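Local coordinates for protein beta-glucoside phosphorylase BglX (Unidentified, PDB 5VQE) that is a glycoside hydrolase family 3 beta-glucoside phosphorylase that probably cleaves beta-glucosidic bonds with phosphate as the acceptor of the glucosyl group, at residues 132-137 / 378-383; 527-532 / 538-543. All coordinates share one frame; numbering follows the deposited sequence.

Contact 1. Residues 132-137 / 378-383; sequences CASEGS and KKHKKW
Both backbones are helical where Glu135 and His380 face each other, their CA atoms 9.4 Å apart, so the helices 122-138 and 378-391 meet through side chains and not backbone to backbone. The two side chains reach toward each other across this gap. Glu135 extends as a stretched chain beyond CG (chi2 -165°), and its OE2 accepts a hydrogen bond from His380 ND1 at 2.8 Å with a nearly straight N-H...O angle of 165°. The carboxylate oxygen is met on its anti side, somewhat out of the carboxylate plane, whereas it lies close to the plane of the imidazole. This His-carboxylate pair joins a helix of the TIM-barrel-type N-terminal domain of the GH3 fold to the helix that leads into the C-terminal domain. OE2 is also hydrogen-bonded to Thr108 OG1 and Gln376 N; the carboxylate would probably polarise the imidazole. Further round the ring edge, Ser134 OG comes within 3.6 Å of His380 CE1. A water bridges the two residues, 2.7 Å from Ser134 OG and 2.9 Å from His380 NE2, leaving both ring nitrogens tied toward helix 122-138. Beyond the pair, Trp383 stacks on His127 of that helix.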
ATOM      1  N   CYS A 132      -2.027 -10.728   6.361  1.00 13.04           N
ATOM      2  CA  CYS A 132      -2.932 -10.101   5.406  1.00 11.72           C
ATOM      3  C   CYS A 132      -3.899 -11.123   4.826  1.00 10.89           C
ATOM      4  O   CYS A 132      -5.118 -10.914   4.813  1.00 10.29           O
ATOM      5  CB  CYS A 132      -2.143  -9.438   4.280  1.00  9.69           C
ATOM      6  SG  CYS A 132      -1.036  -8.091   4.769  1.00 13.69           S
ATOM      7  N   ALA A 133      -3.367 -12.232   4.328  1.00 10.52           N
ATOM      8  CA  ALA A 133      -4.185 -13.213   3.637  1.00  9.45           C
ATOM      9  C   ALA A 133      -4.999 -14.048   4.616  1.00 14.14           C
ATOM     10  O   ALA A 133      -6.154 -14.393   4.331  1.00 12.57           O
ATOM     11  CB  ALA A 133      -3.296 -14.098   2.768  1.00 10.63           C
ATOM     12  N   SER A 134      -4.418 -14.381   5.769  1.00 11.55           N
ATOM     13  CA  SER A 134      -5.154 -15.144   6.770  1.00 12.78           C
ATOM     14  C   SER A 134      -6.379 -14.375   7.244  1.00 12.72           C
ATOM     15  O   SER A 134      -7.493 -14.915   7.274  1.00 12.76           O
ATOM     16  CB  SER A 134      -4.243 -15.486   7.949  1.00 14.49           C
ATOM     17  OG  SER A 134      -4.968 -16.193   8.933  1.00 20.69           O
ATOM     18  N   GLU A 135      -6.195 -13.107   7.617  1.00 12.91           N
ATOM     19  CA  GLU A 135      -7.319 -12.318   8.116  1.00 12.08           C
ATOM     20  C   GLU A 135      -8.261 -11.923   6.986  1.00 15.61           C
ATOM     21  O   GLU A 135      -9.487 -11.968   7.144  1.00 11.93           O
ATOM     22  CB  GLU A 135      -6.783 -11.101   8.870  1.00 13.47           C
ATOM     23  CG  GLU A 135      -5.898 -11.520  10.049  1.00 12.43           C
ATOM     24  CD  GLU A 135      -5.633 -10.416  11.043  1.00 14.69           C
ATOM     25  OE1 GLU A 135      -5.937  -9.245  10.735  1.00 13.81           O
ATOM     26  OE2 GLU A 135      -5.128 -10.729  12.147  1.00 13.38           O
ATOM     27  N   GLY A 136      -7.713 -11.581   5.820  1.00 11.55           N
ATOM     28  CA  GLY A 136      -8.564 -11.262   4.685  1.00 12.71           C
ATOM     29  C   GLY A 136      -9.418 -12.436   4.244  1.00 10.52           C
ATOM     30  O   GLY A 136     -10.618 -12.291   4.011  1.00  9.98           O
ATOM     31  N   SER A 137      -8.812 -13.619   4.118  1.00 12.37           N
ATOM     32  CA  SER A 137      -9.565 -14.761   3.604  1.00 13.82           C
ATOM     33  C   SER A 137     -10.663 -15.187   4.567  1.00 15.42           C
ATOM     34  O   SER A 137     -11.676 -15.745   4.134  1.00 14.59           O
ATOM     35  CB  SER A 137      -8.634 -15.942   3.300  1.00 12.70           C
ATOM     36  OG  SER A 137      -7.961 -16.429   4.452  1.00 14.35           O
ATOM     37  N   LYS A 378      -3.452 -14.379  18.759  1.00 16.11           N
ATOM     38  CA  LYS A 378      -2.218 -14.213  19.518  1.00 17.72           C
ATOM     39  C   LYS A 378      -1.001 -14.358  18.612  1.00 16.40           C
ATOM     40  O   LYS A 378      -0.029 -13.604  18.742  1.00 16.09           O
ATOM     41  CB  LYS A 378      -2.161 -15.226  20.667  1.00 16.72           C
ATOM     42  N   LYS A 379      -1.045 -15.314  17.683  1.00 17.68           N
ATOM     43  CA  LYS A 379       0.053 -15.504  16.739  1.00 19.06           C
ATOM     44  C   LYS A 379       0.335 -14.223  15.959  1.00 15.79           C
ATOM     45  O   LYS A 379       1.492 -13.805  15.821  1.00 16.24           O
ATOM     46  CB  LYS A 379      -0.289 -16.659  15.787  1.00 19.85           C
ATOM     47  CG  LYS A 379       0.770 -16.994  14.747  1.00 21.62           C
ATOM     48  CD  LYS A 379       0.206 -17.947  13.677  1.00 27.06           C
ATOM     49  CE  LYS A 379       1.216 -19.020  13.291  1.00 40.78           C
ATOM     50  NZ  LYS A 379       0.995 -19.578  11.920  1.00 42.13           N
ATOM     51  N   HIS A 380      -0.714 -13.582  15.440  1.00 17.91           N
ATOM     52  CA  HIS A 380      -0.518 -12.391  14.623  1.00 16.31           C
ATOM     53  C   HIS A 380       0.004 -11.227  15.457  1.00 18.04           C
ATOM     54  O   HIS A 380       0.903 -10.499  15.020  1.00 17.47           O
ATOM     55  CB  HIS A 380      -1.822 -12.015  13.929  1.00 13.92           C
ATOM     56  CG  HIS A 380      -2.282 -13.034  12.933  1.00 14.75           C
ATOM     57  ND1 HIS A 380      -3.479 -12.933  12.258  1.00 16.90           N
ATOM     58  CD2 HIS A 380      -1.700 -14.176  12.497  1.00 18.99           C
ATOM     59  CE1 HIS A 380      -3.615 -13.971  11.452  1.00 14.37           C
ATOM     60  NE2 HIS A 380      -2.549 -14.738  11.577  1.00 14.93           N
ATOM     61  N   LYS A 381      -0.537 -11.043  16.665  1.00 18.94           N
ATOM     62  CA  LYS A 381      -0.042  -9.987  17.541  1.00 18.90           C
ATOM     63  C   LYS A 381       1.412 -10.231  17.912  1.00 18.06           C
ATOM     64  O   LYS A 381       2.205  -9.287  18.009  1.00 18.02           O
ATOM     65  CB  LYS A 381      -0.912  -9.897  18.793  1.00 20.83           C
ATOM     66  CG  LYS A 381      -2.371  -9.554  18.513  1.00 22.13           C
ATOM     67  N   LYS A 382       1.779 -11.501  18.111  1.00 18.88           N
ATOM     68  CA  LYS A 382       3.156 -11.853  18.435  1.00 18.67           C
ATOM     69  C   LYS A 382       4.111 -11.474  17.306  1.00 18.24           C
ATOM     70  O   LYS A 382       5.194 -10.934  17.553  1.00 16.25           O
ATOM     71  CB  LYS A 382       3.239 -13.350  18.730  1.00 20.07           C
ATOM     72  CG  LYS A 382       4.637 -13.872  19.014  1.00 24.78           C
ATOM     73  CD  LYS A 382       4.604 -15.353  19.406  1.00 28.80           C
ATOM     74  N   TRP A 383       3.731 -11.759  16.061  1.00 15.51           N
ATOM     75  CA  TRP A 383       4.573 -11.390  14.927  1.00 15.79           C
ATOM     76  C   TRP A 383       4.754  -9.880  14.838  1.00 15.68           C
ATOM     77  O   TRP A 383       5.837  -9.399  14.490  1.00 14.99           O
ATOM     78  CB  TRP A 383       3.967 -11.920  13.626  1.00 17.59           C
ATOM     79  CG  TRP A 383       4.151 -13.385  13.402  1.00 18.08           C
ATOM     80  CD1 TRP A 383       5.077 -14.195  13.984  1.00 20.83           C
ATOM     81  CD2 TRP A 383       3.384 -14.219  12.521  1.00 17.69           C
ATOM     82  NE1 TRP A 383       4.935 -15.485  13.522  1.00 20.48           N
ATOM     83  CE2 TRP A 383       3.903 -15.523  12.624  1.00 19.89           C
ATOM     84  CE3 TRP A 383       2.307 -13.988  11.663  1.00 13.84           C
ATOM     85  CZ2 TRP A 383       3.384 -16.589  11.898  1.00 21.47           C
ATOM     86  CZ3 TRP A 383       1.798 -15.039  10.945  1.00 16.53           C
ATOM     87  CH2 TRP A 383       2.332 -16.329  11.067  1.00 23.00           C
TER
HETATM   88  O   HOH W   1      -3.117 -17.347  10.556  1.00 19.68           O

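Contact 2. Residues 527-532 / 538-543; sequences INAYTS and RMMIEK
Lys543 NZ, one helical turn on from the Met540 that touches Ile527 and Ala529, is gripped by three groups: a salt bridge to Asp389 OD1 and hydrogen bonds to Ser549 O and Ser548 OG. These bonds give the charged end of a buried lysine its partners and fasten helix 534-544 to helix 378-391 and to the loop that follows residue 544. The contact with segment 527-532 itself is wholly apolar and rests on a single methyl group. Met540 CE lies 3.7 Å from Ala529 CB and 3.8 Å from Ile527 CG2, touching two side chains two residues apart. The CA atoms of Ala529 and Met540 are 7.9 Å apart, a gap the methionine spans by leaving the helix with CG anti to the backbone N (chi1 -180°) and then bending at chi2 (67°) and chi3. Here the strand of the mixed sheet that comes last in the chain, 525-528, lying between 393-397 and 506-510 in the C-terminal alpha/beta domain, is covered by the helix that directly follows it. Ile527 and Met540 run past one another, pointing opposite ways, and both also touch Leu509 of the neighbouring parallel strand 506-510, so that the methionine of the helix packs over two adjacent strands.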
ATOM      1  N   ILE A 527      15.703   8.391  15.730  1.00 16.78           N
ATOM      2  CA  ILE A 527      15.333   6.984  15.613  1.00 14.18           C
ATOM      3  C   ILE A 527      14.165   6.868  14.641  1.00 13.65           C
ATOM      4  O   ILE A 527      13.191   7.622  14.736  1.00 13.02           O
ATOM      5  CB  ILE A 527      14.958   6.372  16.980  1.00 15.02           C
ATOM      6  CG1 ILE A 527      16.163   6.395  17.926  1.00 19.34           C
ATOM      7  CG2 ILE A 527      14.485   4.923  16.820  1.00 17.77           C
ATOM      8  CD1 ILE A 527      15.801   6.277  19.389  1.00 18.06           C
ATOM      9  N   ASN A 528      14.261   5.919  13.716  1.00 12.91           N
ATOM     10  CA  ASN A 528      13.173   5.595  12.802  1.00 13.31           C
ATOM     11  C   ASN A 528      12.489   4.317  13.271  1.00 16.85           C
ATOM     12  O   ASN A 528      13.152   3.296  13.472  1.00 15.47           O
ATOM     13  CB  ASN A 528      13.694   5.408  11.378  1.00 12.19           C
ATOM     14  CG  ASN A 528      13.763   6.705  10.597  1.00 13.46           C
ATOM     15  OD1 ASN A 528      13.005   7.641  10.852  1.00 13.57           O
ATOM     16  ND2 ASN A 528      14.657   6.754   9.618  1.00 12.93           N
ATOM     17  N   ALA A 529      11.161   4.377  13.425  1.00 12.87           N
ATOM     18  CA  ALA A 529      10.359   3.219  13.789  1.00 12.94           C
ATOM     19  C   ALA A 529       9.387   2.777  12.698  1.00 17.99           C
ATOM     20  O   ALA A 529       8.835   1.677  12.804  1.00 12.16           O
ATOM     21  CB  ALA A 529       9.577   3.507  15.076  1.00 14.58           C
ATOM     22  N   TYR A 530       9.134   3.618  11.688  1.00 13.50           N
ATOM     23  CA  TYR A 530       8.442   3.263  10.444  1.00 14.99           C
ATOM     24  C   TYR A 530       6.945   3.007  10.591  1.00 15.46           C
ATOM     25  O   TYR A 530       6.209   3.071   9.598  1.00 14.14           O
ATOM     26  CB  TYR A 530       9.069   2.025   9.800  1.00 12.78           C
ATOM     27  CG  TYR A 530      10.574   2.030   9.704  1.00 13.04           C
ATOM     28  CD1 TYR A 530      11.231   2.813   8.766  1.00 11.59           C
ATOM     29  CD2 TYR A 530      11.339   1.224  10.538  1.00 14.55           C
ATOM     30  CE1 TYR A 530      12.607   2.813   8.671  1.00 13.85           C
ATOM     31  CE2 TYR A 530      12.712   1.212  10.452  1.00 15.29           C
ATOM     32  CZ  TYR A 530      13.345   2.010   9.518  1.00 14.73           C
ATOM     33  OH  TYR A 530      14.717   2.000   9.427  1.00 13.52           O
ATOM     34  N   THR A 531       6.483   2.680  11.797  1.00 13.38           N
ATOM     35  CA  THR A 531       5.094   2.311  12.031  1.00 12.41           C
ATOM     36  C   THR A 531       4.615   2.903  13.343  1.00 16.90           C
ATOM     37  O   THR A 531       5.316   2.814  14.352  1.00 16.50           O
ATOM     38  CB  THR A 531       4.936   0.788  12.097  1.00 14.23           C
ATOM     39  OG1 THR A 531       5.513   0.185  10.931  1.00 16.44           O
ATOM     40  CG2 THR A 531       3.478   0.404  12.211  1.00 15.62           C
ATOM     41  N   SER A 532       3.408   3.466  13.345  1.00 13.30           N
ATOM     42  CA  SER A 532       2.821   4.043  14.556  1.00 17.97           C
ATOM     43  C   SER A 532       1.664   3.149  14.996  1.00 18.22           C
ATOM     44  O   SER A 532       0.501   3.392  14.678  1.00 15.40           O
ATOM     45  CB  SER A 532       2.364   5.472  14.328  1.00 18.37           C
ATOM     46  OG  SER A 532       2.008   6.072  15.570  1.00 15.60           O
ATOM     47  N   ARG A 538       5.360   0.157  22.282  1.00 18.33           N
ATOM     48  CA  ARG A 538       5.847  -0.596  23.435  1.00 21.95           C
ATOM     49  C   ARG A 538       7.303  -1.001  23.253  1.00 16.33           C
ATOM     50  O   ARG A 538       8.089  -0.952  24.203  1.00 17.93           O
ATOM     51  CB  ARG A 538       4.970  -1.827  23.683  1.00 19.52           C
ATOM     52  CG  ARG A 538       3.552  -1.484  24.074  1.00 22.26           C
ATOM     53  CD  ARG A 538       2.745  -2.699  24.500  1.00 22.75           C
ATOM     54  NE  ARG A 538       1.393  -2.310  24.903  1.00 25.51           N
ATOM     55  CZ  ARG A 538       1.055  -1.883  26.120  1.00 29.34           C
ATOM     56  NH1 ARG A 538       1.959  -1.792  27.085  1.00 26.82           N
ATOM     57  NH2 ARG A 538      -0.202  -1.538  26.374  1.00 28.79           N
ATOM     58  N   MET A 539       7.692  -1.398  22.042  1.00 17.51           N
ATOM     59  CA  MET A 539       9.082  -1.791  21.829  1.00 17.88           C
ATOM     60  C   MET A 539      10.011  -0.582  21.829  1.00 15.76           C
ATOM     61  O   MET A 539      11.174  -0.693  22.234  1.00 14.72           O
ATOM     62  CB  MET A 539       9.219  -2.582  20.526  1.00 13.19           C
ATOM     63  CG  MET A 539       8.663  -3.995  20.588  1.00 19.96           C
ATOM     64  SD  MET A 539       9.297  -4.938  22.008  1.00 24.63           S
ATOM     65  CE  MET A 539      11.044  -4.781  21.770  1.00 17.19           C
ATOM     66  N   MET A 540       9.525   0.575  21.388  1.00 14.99           N
ATOM     67  CA  MET A 540      10.317   1.794  21.513  1.00 13.24           C
ATOM     68  C   MET A 540      10.672   2.056  22.971  1.00 13.80           C
ATOM     69  O   MET A 540      11.820   2.365  23.300  1.00 16.33           O
ATOM     70  CB  MET A 540       9.539   2.974  20.931  1.00 16.69           C
ATOM     71  CG  MET A 540      10.277   4.302  20.996  1.00 17.03           C
ATOM     72  SD  MET A 540      11.739   4.351  19.951  1.00 17.29           S
ATOM     73  CE  MET A 540      10.974   4.548  18.348  1.00 15.78           C
ATOM     74  N   ILE A 541       9.680   1.956  23.859  1.00 15.83           N
ATOM     75  CA  ILE A 541       9.919   2.141  25.286  1.00 16.52           C
ATOM     76  C   ILE A 541      11.003   1.190  25.768  1.00 17.54           C
ATOM     77  O   ILE A 541      11.951   1.600  26.445  1.00 18.30           O
ATOM     78  CB  ILE A 541       8.607   1.954  26.071  1.00 18.76           C
ATOM     79  CG1 ILE A 541       7.711   3.184  25.911  1.00 20.16           C
ATOM     80  CG2 ILE A 541       8.875   1.658  27.555  1.00 22.85           C
ATOM     81  CD1 ILE A 541       8.237   4.456  26.591  1.00 20.94           C
ATOM     82  N   GLU A 542      10.882  -0.098  25.427  1.00 17.57           N
ATOM     83  CA  GLU A 542      11.878  -1.061  25.884  1.00 17.37           C
ATOM     84  C   GLU A 542      13.274  -0.654  25.441  1.00 19.68           C
ATOM     85  O   GLU A 542      14.240  -0.787  26.200  1.00 17.16           O
ATOM     86  CB  GLU A 542      11.533  -2.463  25.377  1.00 17.99           C
ATOM     87  CG  GLU A 542      10.208  -2.988  25.888  1.00 17.99           C
ATOM     88  CD  GLU A 542      10.158  -3.034  27.405  1.00 20.78           C
ATOM     89  OE1 GLU A 542      11.096  -3.597  27.998  1.00 19.02           O
ATOM     90  OE2 GLU A 542       9.202  -2.490  28.001  1.00 20.00           O
ATOM     91  N   LYS A 543      13.404  -0.137  24.220  1.00 16.43           N
ATOM     92  CA  LYS A 543      14.729   0.153  23.694  1.00 16.12           C
ATOM     93  C   LYS A 543      15.275   1.465  24.244  1.00 18.75           C
ATOM     94  O   LYS A 543      16.478   1.580  24.506  1.00 17.94           O
ATOM     95  CB  LYS A 543      14.671   0.166  22.169  1.00 16.39           C
ATOM     96  CG  LYS A 543      14.441  -1.224  21.582  1.00 15.57           C
ATOM     97  CD  LYS A 543      13.957  -1.166  20.138  1.00 17.63           C
ATOM     98  CE  LYS A 543      13.446  -2.519  19.666  1.00 17.44           C
ATOM     99  NZ  LYS A 543      14.457  -3.599  19.841  1.00 18.32           N
TER

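In the fold
From the N terminus, the chain first builds most of the barrel domain; contact 1 then closes a long loop of 240 residues by bringing helix 378-391 back against helix 122-138. That helix runs on into strand 393-397, an edge of the mixed sheet, and the chain builds the rest of that sheet before contact 2 closes a far shorter loop of five residues between strand 525-528 and helix 534-544. The two contacts follow in series, neither nesting nor crossing, with centres 21 Å apart. Helix 378-391 links them: its start meets the barrel domain, while its end lies against helix 534-544.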